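Local coordinates for putative Type I topoisomerase (Deinococcus radiodurans, PDB 3M4A), which probably relaxes supercoiled DNA as a type IB topoisomerase, breaking and rejoining one strand without ATP, and carries a secondary DNA-binding site, at residues Val293-Tyr307 with Ser324-Leu338. Numbering follows the deposited sequence.
Sequences VIFDRYLDGKVLDDY and SEGALKRMLESERTL
Arg-297 grips the hydroxyl of Ser-334 side-on, NE and NH2 each standing 3.0 Å from the single atom OG and both bonds lying within the guanidinium plane. The contact joins two nearly perpendicular helices in the C-terminal part of this type IB topoisomerase: 293-299, closed by a Schellman motif with Gly-301 as C-prime residue, and 324-337, axes 10.0 Å apart at 85°. A bend at chi2 (-64°) lays the arginine chain alongside Met-331, the two running in opposite directions, CG against CG. Ser-334 OG in turn donates to Met-331 O of its own helix, consistent with its accepting from the arginine. Beside it NH2 forms a salt bridge to the anti lone pair of Glu-335 OE1, 2.9 Å long and nearly straight at 166°, with the two planar groups almost coplanar. Val-293 CG1 lies over one guanidinium face, toward its rim.

Met-331 fills the centre. Its chain runs out between Arg-297, Ile-294 and the Tyr-307 ring, and its methyl CE ends 3.5 Å from Val-303 C. Its CA sits over one face of that ring, 3.8 Å from the centroid, a CH-pi contact, while SD approaches obliquely. Deeper in, Ile-294 CD1 meets Leu-328 CD1 and Leu-332 CD2, and Leu-304 CD2 lies against the backbone of Leu-328; helix 235-254 adds Thr-244 beside Ile-294 and Trp-241 beside Leu-328. At the outer end, one water accepts from Arg-297 NH1 and donates to Asp-296 OD2 and Glu-335 OE1, bridging the two carboxylates.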
# COMPACT_ATOMS: atom_id res chain seq x y z
N VAL A 293 -9.14 16.28 -3.21
CA VAL A 293 -8.39 17.03 -4.20
C VAL A 293 -8.60 16.49 -5.62
O VAL A 293 -8.73 17.26 -6.56
CB VAL A 293 -6.89 17.07 -3.83
CG1 VAL A 293 -6.05 17.67 -4.98
CG2 VAL A 293 -6.70 17.88 -2.53
N ILE A 294 -8.69 15.17 -5.78
CA ILE A 294 -8.90 14.55 -7.09
C ILE A 294 -10.22 15.00 -7.72
O ILE A 294 -10.31 15.24 -8.94
CB ILE A 294 -8.81 12.99 -6.95
CG1 ILE A 294 -7.34 12.54 -6.96
CG2 ILE A 294 -9.58 12.27 -8.04
CD1 ILE A 294 -6.49 13.14 -5.85
N PHE A 295 -11.26 15.09 -6.88
CA PHE A 295 -12.59 15.54 -7.29
C PHE A 295 -12.59 17.04 -7.62
O PHE A 295 -13.17 17.45 -8.62
CB PHE A 295 -13.62 15.23 -6.20
CG PHE A 295 -14.01 13.77 -6.11
CD1 PHE A 295 -13.34 12.79 -6.83
CD2 PHE A 295 -15.06 13.39 -5.29
CE1 PHE A 295 -13.72 11.46 -6.75
CE2 PHE A 295 -15.44 12.04 -5.20
CZ PHE A 295 -14.76 11.09 -5.93
N ASP A 296 -11.93 17.84 -6.79
CA ASP A 296 -11.72 19.28 -7.08
C ASP A 296 -11.13 19.48 -8.47
O ASP A 296 -11.64 20.25 -9.29
CB ASP A 296 -10.79 19.94 -6.06
CG ASP A 296 -11.41 20.08 -4.68
OD1 ASP A 296 -12.65 20.04 -4.53
OD2 ASP A 296 -10.61 20.24 -3.74
N ARG A 297 -10.04 18.77 -8.77
CA ARG A 297 -9.43 18.92 -10.08
C ARG A 297 -10.38 18.51 -11.20
O ARG A 297 -10.49 19.21 -12.22
CB ARG A 297 -8.10 18.15 -10.15
CG ARG A 297 -7.06 18.65 -9.18
CD ARG A 297 -6.58 20.10 -9.42
NE ARG A 297 -5.62 20.40 -8.38
CZ ARG A 297 -5.94 20.84 -7.16
NH1 ARG A 297 -7.20 21.08 -6.83
NH2 ARG A 297 -4.99 21.04 -6.26
N TYR A 298 -11.09 17.40 -11.02
CA TYR A 298 -12.05 16.95 -12.02
C TYR A 298 -13.10 18.02 -12.31
O TYR A 298 -13.43 18.28 -13.46
CB TYR A 298 -12.72 15.65 -11.57
CG TYR A 298 -13.66 15.10 -12.61
CD1 TYR A 298 -13.17 14.53 -13.78
CD2 TYR A 298 -15.05 15.19 -12.44
CE1 TYR A 298 -14.02 14.03 -14.74
CE2 TYR A 298 -15.91 14.69 -13.40
CZ TYR A 298 -15.40 14.11 -14.55
OH TYR A 298 -16.25 13.62 -15.51
N LEU A 299 -13.61 18.64 -11.26
CA LEU A 299 -14.63 19.69 -11.38
C LEU A 299 -14.12 20.95 -12.09
O LEU A 299 -14.91 21.71 -12.67
CB LEU A 299 -15.21 20.03 -10.01
CG LEU A 299 -16.10 18.93 -9.45
CD1 LEU A 299 -16.47 19.19 -8.00
CD2 LEU A 299 -17.34 18.75 -10.29
N ASP A 300 -12.80 21.15 -12.07
CA ASP A 300 -12.14 22.21 -12.81
C ASP A 300 -11.60 21.74 -14.18
O ASP A 300 -10.84 22.46 -14.83
CB ASP A 300 -10.99 22.79 -11.97
CG ASP A 300 -11.48 23.71 -10.85
OD1 ASP A 300 -12.65 24.14 -10.89
OD2 ASP A 300 -10.70 23.99 -9.93
N GLY A 301 -11.98 20.53 -14.60
CA GLY A 301 -11.65 20.00 -15.92
C GLY A 301 -10.25 19.43 -16.06
O GLY A 301 -9.70 19.36 -17.17
N LYS A 302 -9.66 19.00 -14.94
CA LYS A 302 -8.30 18.48 -14.94
C LYS A 302 -8.28 17.05 -14.42
O LYS A 302 -8.94 16.74 -13.43
CB LYS A 302 -7.40 19.36 -14.09
CG LYS A 302 -7.27 20.80 -14.63
CD LYS A 302 -6.54 21.70 -13.66
CE LYS A 302 -6.26 23.08 -14.27
NZ LYS A 302 -6.53 24.14 -13.28
N VAL A 303 -7.51 16.20 -15.08
CA VAL A 303 -7.43 14.77 -14.73
C VAL A 303 -5.97 14.34 -14.72
O VAL A 303 -5.07 15.17 -14.98
CB VAL A 303 -8.25 13.91 -15.71
CG1 VAL A 303 -9.75 14.22 -15.55
CG2 VAL A 303 -7.80 14.14 -17.16
N LEU A 304 -5.70 13.07 -14.43
CA LEU A 304 -4.30 12.60 -14.32
C LEU A 304 -3.45 12.99 -15.54
O LEU A 304 -2.31 13.38 -15.39
CB LEU A 304 -4.24 11.09 -14.15
CG LEU A 304 -4.71 10.54 -12.81
CD1 LEU A 304 -4.68 9.00 -12.83
CD2 LEU A 304 -3.88 11.10 -11.65
N ASP A 305 -4.04 12.88 -16.73
CA ASP A 305 -3.36 13.22 -18.00
C ASP A 305 -2.68 14.60 -17.96
O ASP A 305 -1.65 14.81 -18.59
CB ASP A 305 -4.34 13.27 -19.18
CG ASP A 305 -5.31 12.11 -19.24
OD1 ASP A 305 -5.22 11.16 -18.43
OD2 ASP A 305 -6.21 12.16 -20.12
N ASP A 306 -3.29 15.54 -17.24
CA ASP A 306 -2.80 16.92 -17.17
C ASP A 306 -1.60 17.10 -16.24
O ASP A 306 -0.98 18.18 -16.22
CB ASP A 306 -3.94 17.85 -16.74
CG ASP A 306 -5.09 17.85 -17.72
OD1 ASP A 306 -4.88 18.26 -18.88
OD2 ASP A 306 -6.20 17.44 -17.34
N TYR A 307 -1.27 16.06 -15.47
CA TYR A 307 -0.18 16.13 -14.50
C TYR A 307 0.98 15.19 -14.82
O TYR A 307 1.76 14.82 -13.94
CB TYR A 307 -0.71 15.86 -13.09
CG TYR A 307 -1.61 16.98 -12.63
CD1 TYR A 307 -1.08 18.15 -12.08
CD2 TYR A 307 -2.99 16.89 -12.76
CE1 TYR A 307 -1.88 19.18 -11.68
CE2 TYR A 307 -3.82 17.94 -12.35
CZ TYR A 307 -3.26 19.08 -11.83
OH TYR A 307 -4.07 20.11 -11.42
N SER A 324 0.35 6.11 -13.72
CA SER A 324 -0.79 6.78 -13.09
C SER A 324 -0.46 7.24 -11.66
O SER A 324 -0.94 8.29 -11.23
CB SER A 324 -2.03 5.88 -13.09
OG SER A 324 -1.74 4.66 -12.45
N GLU A 325 0.36 6.48 -10.92
CA GLU A 325 0.76 6.88 -9.57
C GLU A 325 1.60 8.17 -9.59
O GLU A 325 1.44 9.04 -8.74
CB GLU A 325 1.56 5.77 -8.87
CG GLU A 325 0.71 4.66 -8.31
CD GLU A 325 1.53 3.61 -7.58
OE1 GLU A 325 2.62 3.23 -8.08
OE2 GLU A 325 1.07 3.14 -6.51
N GLY A 326 2.47 8.27 -10.59
CA GLY A 326 3.30 9.44 -10.77
C GLY A 326 2.44 10.66 -11.04
O GLY A 326 2.65 11.72 -10.45
N ALA A 327 1.48 10.51 -11.93
CA ALA A 327 0.58 11.61 -12.25
C ALA A 327 -0.25 12.00 -11.02
O ALA A 327 -0.48 13.19 -10.77
CB ALA A 327 -0.30 11.29 -13.43
N LEU A 328 -0.69 11.00 -10.25
CA LEU A 328 -1.42 11.28 -9.01
C LEU A 328 -0.58 12.08 -8.00
O LEU A 328 -1.05 13.07 -7.39
CB LEU A 328 -1.94 9.99 -8.36
CG LEU A 328 -2.69 10.17 -7.03
CD1 LEU A 328 -3.91 11.06 -7.21
CD2 LEU A 328 -3.09 8.82 -6.45
N LYS A 329 0.67 11.67 -7.83
CA LYS A 329 1.56 12.39 -6.95
C LYS A 329 1.65 13.85 -7.34
O LYS A 329 1.55 14.72 -6.49
CB LYS A 329 2.96 11.80 -6.97
CG LYS A 329 3.81 12.35 -5.83
CD LYS A 329 5.21 11.83 -5.82
CE LYS A 329 5.91 12.31 -4.56
NZ LYS A 329 7.38 12.07 -4.59
N ARG A 330 1.84 14.10 -8.63
CA ARG A 330 1.95 15.47 -9.14
C ARG A 330 0.63 16.23 -8.98
O ARG A 330 0.65 17.42 -8.63
CB ARG A 330 2.42 15.45 -10.58
CG ARG A 330 3.88 15.05 -10.69
CD ARG A 330 4.34 14.96 -12.13
NE ARG A 330 4.18 16.22 -12.83
CZ ARG A 330 5.01 17.25 -12.74
NH1 ARG A 330 6.11 17.19 -11.98
NH2 ARG A 330 4.75 18.36 -13.41
N MET A 331 -0.50 15.55 -9.19
CA MET A 331 -1.80 16.19 -8.93
C MET A 331 -1.95 16.61 -7.47
O MET A 331 -2.39 17.73 -7.18
CB MET A 331 -2.96 15.29 -9.36
CG MET A 331 -4.33 15.91 -9.14
SD MET A 331 -5.68 14.77 -9.49
CE MET A 331 -5.81 14.91 -11.26
N LEU A 332 -1.61 15.71 -6.55
CA LEU A 332 -1.70 16.05 -5.13
C LEU A 332 -0.75 17.19 -4.77
O LEU A 332 -1.09 18.07 -3.98
CB LEU A 332 -1.40 14.84 -4.25
CG LEU A 332 -2.43 13.71 -4.34
CD1 LEU A 332 -1.92 12.50 -3.55
CD2 LEU A 332 -3.82 14.14 -3.85
N GLU A 333 0.44 17.17 -5.37
CA GLU A 333 1.41 18.25 -5.16
C GLU A 333 0.88 19.64 -5.60
O GLU A 333 1.30 20.66 -5.06
CB GLU A 333 2.76 17.91 -5.81
CG GLU A 333 3.51 16.83 -5.02
CD GLU A 333 4.82 16.38 -5.66
OE1 GLU A 333 4.95 16.43 -6.91
OE2 GLU A 333 5.71 15.95 -4.89
N SER A 334 -0.05 19.67 -6.55
CA SER A 334 -0.61 20.96 -6.98
C SER A 334 -1.40 21.67 -5.87
O SER A 334 -1.58 22.88 -5.94
CB SER A 334 -1.49 20.79 -8.23
OG SER A 334 -2.71 20.13 -7.93
N GLU A 335 -1.87 20.92 -4.87
CA GLU A 335 -2.62 21.52 -3.76
C GLU A 335 -1.68 22.37 -2.90
O GLU A 335 -2.07 23.43 -2.41
CB GLU A 335 -3.30 20.44 -2.92
CG GLU A 335 -4.25 20.96 -1.81
CD GLU A 335 -5.56 21.56 -2.31
OE1 GLU A 335 -5.85 21.57 -3.52
OE2 GLU A 335 -6.34 22.04 -1.46
N ARG A 336 -0.44 21.91 -2.74
CA ARG A 336 0.59 22.68 -2.05
C ARG A 336 0.87 23.97 -2.80
O ARG A 336 0.96 25.05 -2.19
CB ARG A 336 1.88 21.87 -1.93
CG ARG A 336 3.04 22.60 -1.25
CD ARG A 336 4.23 21.69 -1.04
NE ARG A 336 3.90 20.58 -0.14
CZ ARG A 336 3.82 20.68 1.19
NH1 ARG A 336 4.05 21.84 1.81
NH2 ARG A 336 3.52 19.61 1.91
N THR A 337 1.01 23.86 -4.12
CA THR A 337 1.29 25.00 -4.98
C THR A 337 0.15 26.02 -4.96
O THR A 337 0.40 27.22 -5.14
CB THR A 337 1.57 24.56 -6.43
OG1 THR A 337 2.62 23.59 -6.44
CG2 THR A 337 1.95 25.75 -7.31
N LEU A 338 -1.07 25.53 -4.75
CA LEU A 338 -2.31 26.32 -4.70
C LEU A 338 -3.03 26.22 -6.04
O LEU A 338 -3.79 25.28 -6.29
CB LEU A 338 -2.07 27.79 -4.31
CG LEU A 338 -3.29 28.61 -3.85
CD1 LEU A 338 -2.85 29.81 -3.02
CD2 LEU A 338 -4.15 29.07 -5.03
O HOH W 1 -8.48 22.01 -4.23